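Local coordinates for GTPase activator-like protein (Chaetomium thermophilum, PDB 5HIU) that is the helical N-terminal part of TSC2, a protein that as a whole probably stimulates GTP hydrolysis by a small GTPase, at residues A[60-65]-A[87-92]; A[56-61]-A[100-105]; A[356-361]-A[390-395]; A[290-295]-A[313-318]. All coordinates share one frame; numbering follows the deposited sequence.

Contact 1: residues A[60-65]-A[87-92]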
# COMPACT_ATOMS: atom_id res chain seq x y z
N ALA A 60 29.68 -1.20 -28.39
CA ALA A 60 31.04 -0.69 -28.21
C ALA A 60 31.02 0.73 -27.64
O ALA A 60 31.91 1.13 -26.88
CB ALA A 60 31.79 -0.74 -29.52
N ILE A 61 29.99 1.47 -28.01
CA ILE A 61 29.70 2.76 -27.41
C ILE A 61 29.49 2.60 -25.89
O ILE A 61 29.96 3.40 -25.10
CB ILE A 61 28.47 3.43 -28.07
CG1 ILE A 61 28.77 3.79 -29.53
CG2 ILE A 61 28.06 4.68 -27.32
CD1 ILE A 61 27.54 4.06 -30.38
N TRP A 62 28.78 1.55 -25.48
CA TRP A 62 28.54 1.32 -24.08
C TRP A 62 29.87 1.20 -23.37
O TRP A 62 30.11 1.87 -22.37
CB TRP A 62 27.71 0.07 -23.85
CG TRP A 62 27.42 -0.17 -22.40
CD1 TRP A 62 28.19 -0.86 -21.51
CD2 TRP A 62 26.28 0.30 -21.67
NE1 TRP A 62 27.60 -0.85 -20.26
CE2 TRP A 62 26.43 -0.13 -20.33
CE3 TRP A 62 25.15 1.05 -22.01
CZ2 TRP A 62 25.49 0.15 -19.35
CZ3 TRP A 62 24.21 1.33 -21.02
CH2 TRP A 62 24.38 0.87 -19.71
N HIS A 63 30.74 0.35 -23.91
CA HIS A 63 31.99 0.04 -23.24
C HIS A 63 32.90 1.23 -23.22
O HIS A 63 33.59 1.51 -22.22
CB HIS A 63 32.70 -1.10 -23.94
CG HIS A 63 31.90 -2.34 -24.04
ND1 HIS A 63 30.92 -2.68 -23.13
CD2 HIS A 63 31.95 -3.35 -24.94
CE1 HIS A 63 30.38 -3.83 -23.47
NE2 HIS A 63 30.99 -4.27 -24.56
N ALA A 64 32.93 1.95 -24.33
CA ALA A 64 33.71 3.16 -24.39
C ALA A 64 33.42 4.07 -23.18
O ALA A 64 34.34 4.62 -22.59
CB ALA A 64 33.44 3.90 -25.70
N ALA A 65 32.14 4.18 -22.80
CA ALA A 65 31.66 5.24 -21.89
C ALA A 65 31.43 4.83 -20.46
O ALA A 65 31.45 5.69 -19.59
CB ALA A 65 30.36 5.81 -22.44
N GLU A 87 20.28 6.40 -23.57
CA GLU A 87 19.88 6.25 -24.96
C GLU A 87 20.29 4.89 -25.49
O GLU A 87 19.56 4.32 -26.28
CB GLU A 87 20.44 7.36 -25.85
CG GLU A 87 19.79 8.72 -25.63
CD GLU A 87 18.27 8.65 -25.71
OE1 GLU A 87 17.75 8.49 -26.83
OE2 GLU A 87 17.60 8.76 -24.65
N CYS A 88 21.43 4.37 -25.04
CA CYS A 88 21.90 3.06 -25.50
C CYS A 88 21.00 1.90 -25.07
O CYS A 88 20.70 1.02 -25.87
CB CYS A 88 23.35 2.82 -25.05
SG CYS A 88 24.54 3.90 -25.89
N VAL A 89 20.57 1.87 -23.82
CA VAL A 89 19.78 0.74 -23.36
C VAL A 89 18.48 0.60 -24.13
O VAL A 89 17.95 -0.49 -24.21
CB VAL A 89 19.48 0.79 -21.85
CG1 VAL A 89 20.76 0.61 -21.06
CG2 VAL A 89 18.78 2.08 -21.45
N LYS A 90 17.98 1.68 -24.72
CA LYS A 90 16.75 1.66 -25.52
C LYS A 90 16.86 0.75 -26.74
O LYS A 90 15.88 0.14 -27.15
CB LYS A 90 16.34 3.08 -25.94
CG LYS A 90 15.84 3.92 -24.78
CD LYS A 90 15.89 5.42 -25.04
CE LYS A 90 15.40 6.17 -23.80
NZ LYS A 90 15.29 7.66 -23.91
N TYR A 91 18.06 0.63 -27.29
CA TYR A 91 18.35 -0.27 -28.41
C TYR A 91 17.58 -1.58 -28.27
O TYR A 91 17.71 -2.27 -27.25
CB TYR A 91 19.85 -0.56 -28.43
CG TYR A 91 20.36 -1.43 -29.55
CD1 TYR A 91 20.50 -0.93 -30.84
CD2 TYR A 91 20.77 -2.74 -29.31
CE1 TYR A 91 21.00 -1.71 -31.86
CE2 TYR A 91 21.27 -3.53 -30.33
CZ TYR A 91 21.39 -3.00 -31.60
OH TYR A 91 21.89 -3.78 -32.61
N PRO A 92 16.79 -1.94 -29.30
CA PRO A 92 15.87 -3.06 -29.14
C PRO A 92 16.56 -4.41 -29.13
O PRO A 92 16.38 -5.17 -28.18
CB PRO A 92 14.94 -2.93 -30.36
CG PRO A 92 15.70 -2.13 -31.36
CD PRO A 92 16.84 -1.45 -30.68

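Contact 2: residues A[56-61]-A[100-105]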
# COMPACT_ATOMS: atom_id res chain seq x y z
N ASN A 56 21.34 1.19 -34.95
CA ASN A 56 22.78 0.95 -34.91
C ASN A 56 23.27 0.42 -33.55
O ASN A 56 22.66 0.70 -32.51
CB ASN A 56 23.52 2.21 -35.35
CG ASN A 56 23.32 2.49 -36.83
OD1 ASN A 56 22.22 2.28 -37.37
ND2 ASN A 56 24.37 2.94 -37.50
N PRO A 57 24.37 -0.36 -33.58
CA PRO A 57 24.86 -1.09 -32.42
C PRO A 57 25.48 -0.19 -31.36
O PRO A 57 26.47 0.51 -31.60
CB PRO A 57 25.93 -2.00 -33.00
CG PRO A 57 26.44 -1.26 -34.17
CD PRO A 57 25.28 -0.50 -34.73
N VAL A 58 24.91 -0.23 -30.17
CA VAL A 58 25.37 0.61 -29.08
C VAL A 58 26.44 -0.09 -28.24
O VAL A 58 27.02 0.52 -27.36
CB VAL A 58 24.18 1.06 -28.20
CG1 VAL A 58 23.04 1.59 -29.08
CG2 VAL A 58 23.70 -0.06 -27.27
N HIS A 59 26.73 -1.35 -28.53
CA HIS A 59 27.55 -2.15 -27.63
C HIS A 59 28.95 -1.59 -27.34
O HIS A 59 29.38 -1.56 -26.19
CB HIS A 59 27.69 -3.57 -28.15
CG HIS A 59 28.23 -4.53 -27.13
ND1 HIS A 59 27.77 -4.56 -25.83
CD2 HIS A 59 29.16 -5.51 -27.23
CE1 HIS A 59 28.40 -5.51 -25.17
NE2 HIS A 59 29.24 -6.11 -25.99
N ALA A 60 29.68 -1.20 -28.39
CA ALA A 60 31.04 -0.69 -28.21
C ALA A 60 31.02 0.73 -27.64
O ALA A 60 31.91 1.13 -26.88
CB ALA A 60 31.79 -0.74 -29.52
N ILE A 61 29.99 1.47 -28.01
CA ILE A 61 29.70 2.76 -27.41
C ILE A 61 29.49 2.60 -25.89
O ILE A 61 29.96 3.40 -25.10
CB ILE A 61 28.47 3.43 -28.07
CG1 ILE A 61 28.77 3.79 -29.53
CG2 ILE A 61 28.06 4.68 -27.32
CD1 ILE A 61 27.54 4.06 -30.38
N SER A 100 22.56 -8.00 -19.53
CA SER A 100 23.06 -8.29 -18.21
C SER A 100 24.17 -7.33 -17.86
O SER A 100 24.33 -6.95 -16.72
CB SER A 100 23.53 -9.73 -18.10
OG SER A 100 23.30 -10.18 -16.79
N GLU A 101 24.95 -6.93 -18.84
CA GLU A 101 26.09 -6.09 -18.58
C GLU A 101 25.68 -4.65 -18.38
O GLU A 101 26.27 -3.89 -17.61
CB GLU A 101 27.09 -6.21 -19.72
CG GLU A 101 28.46 -5.68 -19.36
CD GLU A 101 29.49 -6.02 -20.41
OE1 GLU A 101 29.52 -7.21 -20.89
OE2 GLU A 101 30.28 -5.09 -20.75
N TYR A 102 24.63 -4.28 -19.08
CA TYR A 102 24.05 -2.98 -18.88
C TYR A 102 23.45 -2.87 -17.47
O TYR A 102 23.72 -1.93 -16.74
CB TYR A 102 23.02 -2.69 -19.97
CG TYR A 102 23.57 -2.80 -21.40
CD1 TYR A 102 24.93 -2.70 -21.67
CD2 TYR A 102 22.71 -2.97 -22.48
CE1 TYR A 102 25.41 -2.80 -22.96
CE2 TYR A 102 23.18 -3.06 -23.76
CZ TYR A 102 24.52 -2.98 -24.00
OH TYR A 102 24.98 -3.07 -25.28
N PHE A 103 22.69 -3.87 -17.06
CA PHE A 103 22.10 -3.82 -15.73
C PHE A 103 23.16 -3.64 -14.63
O PHE A 103 23.00 -2.85 -13.73
CB PHE A 103 21.26 -5.07 -15.49
CG PHE A 103 20.74 -5.20 -14.11
CD1 PHE A 103 19.53 -4.61 -13.74
CD2 PHE A 103 21.44 -5.92 -13.15
CE1 PHE A 103 19.04 -4.74 -12.45
CE2 PHE A 103 20.95 -6.04 -11.86
CZ PHE A 103 19.75 -5.46 -11.51
N HIS A 104 24.26 -4.37 -14.69
CA HIS A 104 25.25 -4.28 -13.63
C HIS A 104 26.03 -2.99 -13.66
O HIS A 104 26.41 -2.47 -12.61
CB HIS A 104 26.15 -5.48 -13.67
CG HIS A 104 25.43 -6.74 -13.31
ND1 HIS A 104 25.14 -7.73 -14.22
CD2 HIS A 104 24.89 -7.14 -12.13
CE1 HIS A 104 24.47 -8.69 -13.63
NE2 HIS A 104 24.31 -8.36 -12.36
N THR A 105 26.24 -2.46 -14.87
CA THR A 105 26.83 -1.14 -15.03
C THR A 105 25.92 -0.07 -14.42
O THR A 105 26.36 0.76 -13.63
CB THR A 105 27.03 -0.83 -16.52
OG1 THR A 105 27.93 -1.76 -17.10
CG2 THR A 105 27.55 0.58 -16.74

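Contact 3: residues A[356-361]-A[390-395]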
# COMPACT_ATOMS: atom_id res chain seq x y z
N THR A 356 -19.26 5.15 19.04
CA THR A 356 -20.01 5.51 17.83
C THR A 356 -19.81 4.49 16.70
O THR A 356 -20.76 4.17 15.98
CB THR A 356 -19.67 6.94 17.33
OG1 THR A 356 -19.81 7.88 18.40
CG2 THR A 356 -20.59 7.37 16.18
N GLU A 357 -18.58 3.97 16.54
CA GLU A 357 -18.26 2.98 15.48
C GLU A 357 -18.86 1.61 15.78
O GLU A 357 -19.60 1.06 14.95
CB GLU A 357 -16.75 2.86 15.24
CG GLU A 357 -16.14 4.09 14.58
CD GLU A 357 -16.86 4.47 13.28
OE1 GLU A 357 -16.61 3.81 12.22
OE2 GLU A 357 -17.68 5.42 13.32
N ILE A 358 -18.56 1.07 16.96
CA ILE A 358 -19.22 -0.16 17.43
C ILE A 358 -20.69 -0.14 17.02
O ILE A 358 -21.18 -1.08 16.42
CB ILE A 358 -19.17 -0.31 18.97
CG1 ILE A 358 -17.73 -0.45 19.48
CG2 ILE A 358 -19.99 -1.53 19.38
CD1 ILE A 358 -17.11 -1.82 19.29
N LEU A 359 -21.36 0.96 17.35
CA LEU A 359 -22.75 1.15 17.00
C LEU A 359 -22.95 1.18 15.50
O LEU A 359 -23.85 0.53 14.98
CB LEU A 359 -23.31 2.45 17.60
CG LEU A 359 -23.61 2.54 19.11
CD1 LEU A 359 -24.35 3.84 19.44
CD2 LEU A 359 -24.42 1.35 19.58
N ARG A 360 -22.13 1.95 14.79
CA ARG A 360 -22.33 2.13 13.35
C ARG A 360 -22.28 0.79 12.62
O ARG A 360 -23.05 0.55 11.70
CB ARG A 360 -21.34 3.16 12.75
CG ARG A 360 -21.23 3.12 11.22
CD ARG A 360 -21.13 4.46 10.50
NE ARG A 360 -20.07 5.31 11.04
CZ ARG A 360 -20.23 6.57 11.44
NH1 ARG A 360 -21.41 7.19 11.32
NH2 ARG A 360 -19.20 7.24 11.94
N LEU A 361 -21.39 -0.08 13.08
CA LEU A 361 -21.31 -1.45 12.57
C LEU A 361 -22.64 -2.15 12.82
O LEU A 361 -23.32 -2.58 11.89
CB LEU A 361 -20.17 -2.20 13.27
CG LEU A 361 -19.74 -3.54 12.66
CD1 LEU A 361 -18.29 -3.81 12.98
CD2 LEU A 361 -20.61 -4.71 13.11
N ALA A 390 -26.01 -1.66 24.03
CA ALA A 390 -26.38 -0.87 25.21
C ALA A 390 -25.15 -0.30 25.90
O ALA A 390 -25.13 0.86 26.29
CB ALA A 390 -27.18 -1.72 26.19
N GLN A 391 -24.12 -1.13 26.02
CA GLN A 391 -22.84 -0.67 26.55
C GLN A 391 -22.33 0.58 25.83
O GLN A 391 -21.74 1.45 26.47
CB GLN A 391 -21.81 -1.80 26.48
CG GLN A 391 -20.59 -1.55 27.34
CD GLN A 391 -20.08 -2.81 28.01
OE1 GLN A 391 -20.66 -3.88 27.87
NE2 GLN A 391 -18.99 -2.69 28.76
N CYS A 392 -22.56 0.69 24.52
CA CYS A 392 -22.22 1.91 23.77
C CYS A 392 -23.12 3.09 24.12
O CYS A 392 -22.79 4.24 23.78
CB CYS A 392 -22.31 1.67 22.25
SG CYS A 392 -21.53 0.16 21.68
N ALA A 393 -24.26 2.81 24.73
CA ALA A 393 -25.14 3.85 25.28
C ALA A 393 -24.60 4.41 26.60
O ALA A 393 -25.00 5.49 27.03
CB ALA A 393 -26.55 3.31 25.46
N THR A 394 -23.69 3.67 27.24
CA THR A 394 -22.97 4.17 28.42
C THR A 394 -22.08 5.35 28.03
O THR A 394 -21.80 6.22 28.84
CB THR A 394 -22.06 3.11 29.07
OG1 THR A 394 -21.04 2.70 28.14
CG2 THR A 394 -22.85 1.89 29.53
N LYS A 395 -21.63 5.36 26.79
CA LYS A 395 -20.85 6.47 26.29
C LYS A 395 -21.74 7.52 25.60
O LYS A 395 -21.33 8.15 24.64
CB LYS A 395 -19.76 5.94 25.36
CG LYS A 395 -18.91 4.84 25.98
CD LYS A 395 -18.26 5.32 27.26
CE LYS A 395 -17.43 4.24 27.94
NZ LYS A 395 -16.82 4.78 29.19

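Contact 4: residues A[290-295]-A[313-318]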
# COMPACT_ATOMS: atom_id res chain seq x y z
N LEU A 290 -10.87 -10.11 13.22
CA LEU A 290 -11.55 -10.38 14.48
C LEU A 290 -10.55 -10.38 15.59
O LEU A 290 -10.81 -9.81 16.66
CB LEU A 290 -12.29 -11.71 14.46
CG LEU A 290 -13.57 -11.71 13.63
CD1 LEU A 290 -13.99 -13.15 13.35
CD2 LEU A 290 -14.68 -10.95 14.34
N ASP A 291 -9.39 -11.02 15.34
CA ASP A 291 -8.26 -11.03 16.28
C ASP A 291 -8.00 -9.62 16.82
O ASP A 291 -7.72 -9.47 18.00
CB ASP A 291 -6.97 -11.56 15.64
CG ASP A 291 -6.90 -13.07 15.59
OD1 ASP A 291 -7.68 -13.76 16.27
OD2 ASP A 291 -6.03 -13.57 14.84
N PHE A 292 -8.09 -8.60 15.97
CA PHE A 292 -7.89 -7.25 16.46
C PHE A 292 -8.89 -6.94 17.55
O PHE A 292 -8.58 -6.21 18.48
CB PHE A 292 -7.98 -6.23 15.32
CG PHE A 292 -6.94 -6.44 14.26
CD1 PHE A 292 -5.62 -6.73 14.60
CD2 PHE A 292 -7.27 -6.34 12.91
CE1 PHE A 292 -4.66 -6.91 13.61
CE2 PHE A 292 -6.31 -6.53 11.92
CZ PHE A 292 -5.00 -6.81 12.27
N LEU A 293 -10.07 -7.54 17.45
CA LEU A 293 -11.09 -7.43 18.48
C LEU A 293 -10.88 -8.46 19.59
O LEU A 293 -10.82 -8.09 20.77
CB LEU A 293 -12.47 -7.59 17.84
CG LEU A 293 -12.78 -6.80 16.56
CD1 LEU A 293 -14.19 -7.11 16.04
CD2 LEU A 293 -12.62 -5.31 16.80
N ARG A 294 -10.76 -9.73 19.21
CA ARG A 294 -10.59 -10.85 20.16
C ARG A 294 -9.27 -10.78 20.93
O ARG A 294 -9.28 -10.77 22.15
CB ARG A 294 -10.72 -12.21 19.45
N SER A 295 -8.14 -10.71 20.22
CA SER A 295 -6.81 -10.41 20.83
C SER A 295 -6.84 -9.28 21.86
O SER A 295 -6.08 -9.34 22.83
CB SER A 295 -5.75 -10.01 19.78
OG SER A 295 -5.87 -10.76 18.59
N ARG A 313 -10.03 0.03 15.71
CA ARG A 313 -10.89 0.96 14.97
C ARG A 313 -10.90 0.69 13.48
O ARG A 313 -11.87 1.02 12.78
CB ARG A 313 -10.42 2.39 15.14
CG ARG A 313 -10.35 2.91 16.56
CD ARG A 313 -10.00 4.38 16.52
NE ARG A 313 -10.93 5.12 15.65
CZ ARG A 313 -10.63 6.21 14.96
NH1 ARG A 313 -9.40 6.74 14.99
NH2 ARG A 313 -11.56 6.78 14.20
N GLY A 314 -9.80 0.14 12.98
CA GLY A 314 -9.67 -0.13 11.56
C GLY A 314 -10.48 -1.35 11.23
O GLY A 314 -11.28 -1.33 10.30
N ALA A 315 -10.25 -2.41 12.02
CA ALA A 315 -11.00 -3.67 11.96
C ALA A 315 -12.49 -3.42 11.91
O ALA A 315 -13.20 -4.07 11.16
CB ALA A 315 -10.67 -4.55 13.15
N LEU A 316 -12.96 -2.49 12.72
CA LEU A 316 -14.36 -2.10 12.71
C LEU A 316 -14.73 -1.54 11.34
O LEU A 316 -15.75 -1.91 10.76
CB LEU A 316 -14.63 -1.03 13.78
CG LEU A 316 -15.17 -1.47 15.15
CD1 LEU A 316 -14.56 -2.76 15.69
CD2 LEU A 316 -14.98 -0.34 16.15
N SER A 317 -13.91 -0.64 10.85
CA SER A 317 -14.16 0.04 9.60
C SER A 317 -14.27 -0.99 8.48
O SER A 317 -15.21 -0.96 7.66
CB SER A 317 -13.00 1.01 9.30
OG SER A 317 -13.35 1.96 8.32
N VAL A 318 -13.31 -1.90 8.45
CA VAL A 318 -13.20 -2.86 7.37
C VAL A 318 -14.29 -3.91 7.53
O VAL A 318 -14.84 -4.38 6.54
CB VAL A 318 -11.78 -3.51 7.32
CG1 VAL A 318 -11.77 -4.72 6.43
CG2 VAL A 318 -10.76 -2.50 6.83

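Contact 1: residues A[60-65]-A[87-92]
Trp62 and Cys88 are the residues whose CA atoms lie nearest across the contact, 7.0 Å apart, where helix 59-65 passes the last part of helix 75-89 before that chain turns away through Tyr91. Three small meetings of apolar side chains fill the gap. Cys88 points toward the other helix, and its SG lies 3.9 Å from Ile61 CG2, the branch methyl that stands anti to the backbone N. The CB of the same cysteine sits at the edge of the indole, near the ring plane, 4.0 Å from Trp62 CE3. One short side chain thus serves two neighbours and lets the helices come close. Trp62 reaches farther along: with CG anti to its backbone N (chi1 -179°), the benzo half of the ring is carried over to Val89, whose CG1 is 3.5 Å from CZ3. Val89 and the ring meet aslant, neither squarely on a face nor at an edge. Around this seam, Ile61 also packs on Leu46 and Val50 of helix 36-52, while Val89 rests on Leu125 of helix 115-126. The indole NE1 is turned to a weak hydrogen bond with Thr105 OG1, outside the pair. Toward 87-92 the tryptophan presents ring carbons. Cohesion here depends on shape and on excluding water, as suits a buried helix seam of an alpha-solenoid, and the thiol acts as an apolar filler.

Contact 2: residues A[56-61]-A[100-105]
Tyr102 and His59 meet between two helices of an alpha-solenoid-like stack: the tyrosine rises from helix 96-107 and the histidine from the beginning of helix 59-65. Their CA atoms stay 9.5 Å apart, so the long aromatic side chain has to bridge the space. Tyr102 does so with CG anti to its carbonyl carbon, which aims the phenol at the neighbouring helix. At its far end OH accepts a hydrogen bond from His59 ND1, 3.2 Å long, with an N-H...O angle of 154°. The hydroxyl lies at the edge of the imidazole, tilted 16° out of its plane, a moderately bent and fairly long bond. In His59, CG anti to the backbone N carries the ring to the phenol's side, and the ring's rotation about CB-CG presents ND1, although the CB itself does not point there. The bond gives the hydroxyl of this buried tyrosine a polar partner in a partly exposed histidine. The CG2 methyl of Val58 packs beside the hydroxyl, 3.8 Å from Tyr102 OH, and lies 4.5 Å from the ring carbon CZ of Tyr102; the valine also packs on Cys88. The Tyr102 ring in turn meets that of Trp62, their planes at about 40°, and touches Val89 and Leu125. One turn further on, Thr105 hydrogen-bonds back to its own helix, its OG1 2.7 Å from Glu101 O and its backbone N reaching that same oxygen from the opposite face of the carbonyl plane.

Contact 3: residues A[356-361]-A[390-395]
Cys392 carries this contact, turning SG and CB to Ile358 and Leu359 on helix 352-366. SG takes the isoleucine: it lies 3.2 Å from Ile358 CG2, a tight approach, and 3.6 Å from the CB of that residue. CB takes the leucine, 3.4 Å from Leu359 CD2 and 3.5 Å from Leu359 CG, so the isobutyl group lies against the root of the cysteine. With SG anti to its own carbonyl carbon (chi1 -46°), Cys392 turns the sulfur to the Ile358 side and leaves CB facing Leu359. The Ile358 methyl that meets SG is anti to the backbone N, while the CD1 end of that isoleucine leads off elsewhere. A small, weakly polar thiol suits the site because the backbones are close, with 6.8 Å between the CA atoms of Leu359 and Cys392. The cysteine lies in a type I turn from Gln391 to Thr394, in the chain that continues helix 383-391. Farther out, Ile358 packs on Leu316 and Val346, and Leu359 on Gln426 of helix 423-441. Such apolar packing between consecutive helices is consistent with an alpha-solenoid.

Contact 4: residues A[290-295]-A[313-318]
Phe292 and Ala315 sit where helix 281-294 and helix 302-322 come near, their CA atoms 6.5 Å apart, with the short axes of 290-294 and 313-318 approaching to 8.8 Å and running in broadly opposite senses but steeply inclined, 136° between their directions. The small Ala315 is consistent with this close approach. Its methyl points toward the other helix and is 3.8 Å from Phe292 CB and equally far from Phe292 CD2, so it nestles against both the stem and the ring edge of the phenylalanine, near the ring plane. Phe292 keeps CG anti to its carbonyl carbon (chi1 -61°), letting the ring run on past the alanine to Gln253 of helix 245-261 and Asp311. A second meeting lies beside the first. Leu293 does not aim its CB at helix 302-322, yet with CD1 anti to CA (chi2 179°) the other branch, CD2, turns to the side and comes 3.4 Å from Leu316 CD1, the two isobutyl groups passing at a slant. The same CD2 stays 4.2 Å from the Ala315 methyl, joining the two patches. Around them Leu293 also touches Val312, Leu319 and Val346, and helix 352-366 covers Leu316, so the leucines belong to a core shared by several helices. The two helices are consecutive in the chain, consistent with the paired helices of an alpha-solenoid. All four touching residues are buried and meet through carbon alone, which implies that close fit and burial from water hold the two helices together.

In the fold
All four contacts are buried seams of one helical stack. Contacts 1 and 2, with centres 5 Å apart, lie on one side of the chain's centre and contacts 3 and 4 on the other, contact 4 being the most central; the centres of contacts 1 and 3 are about 66 Å apart. Contacts 1 and 2 both use helix 59-65, set against successive helices, and join through Trp62 and Tyr102. Contacts 3 and 4 share no helix yet touch where Leu316 meets Glu357 and Ile358. Contacts 1 and 3 each use a cysteine as a compact filler, while contact 4 uses alanine. Contact 2 differs, having a hydrogen bond between side chains and a partly exposed histidine.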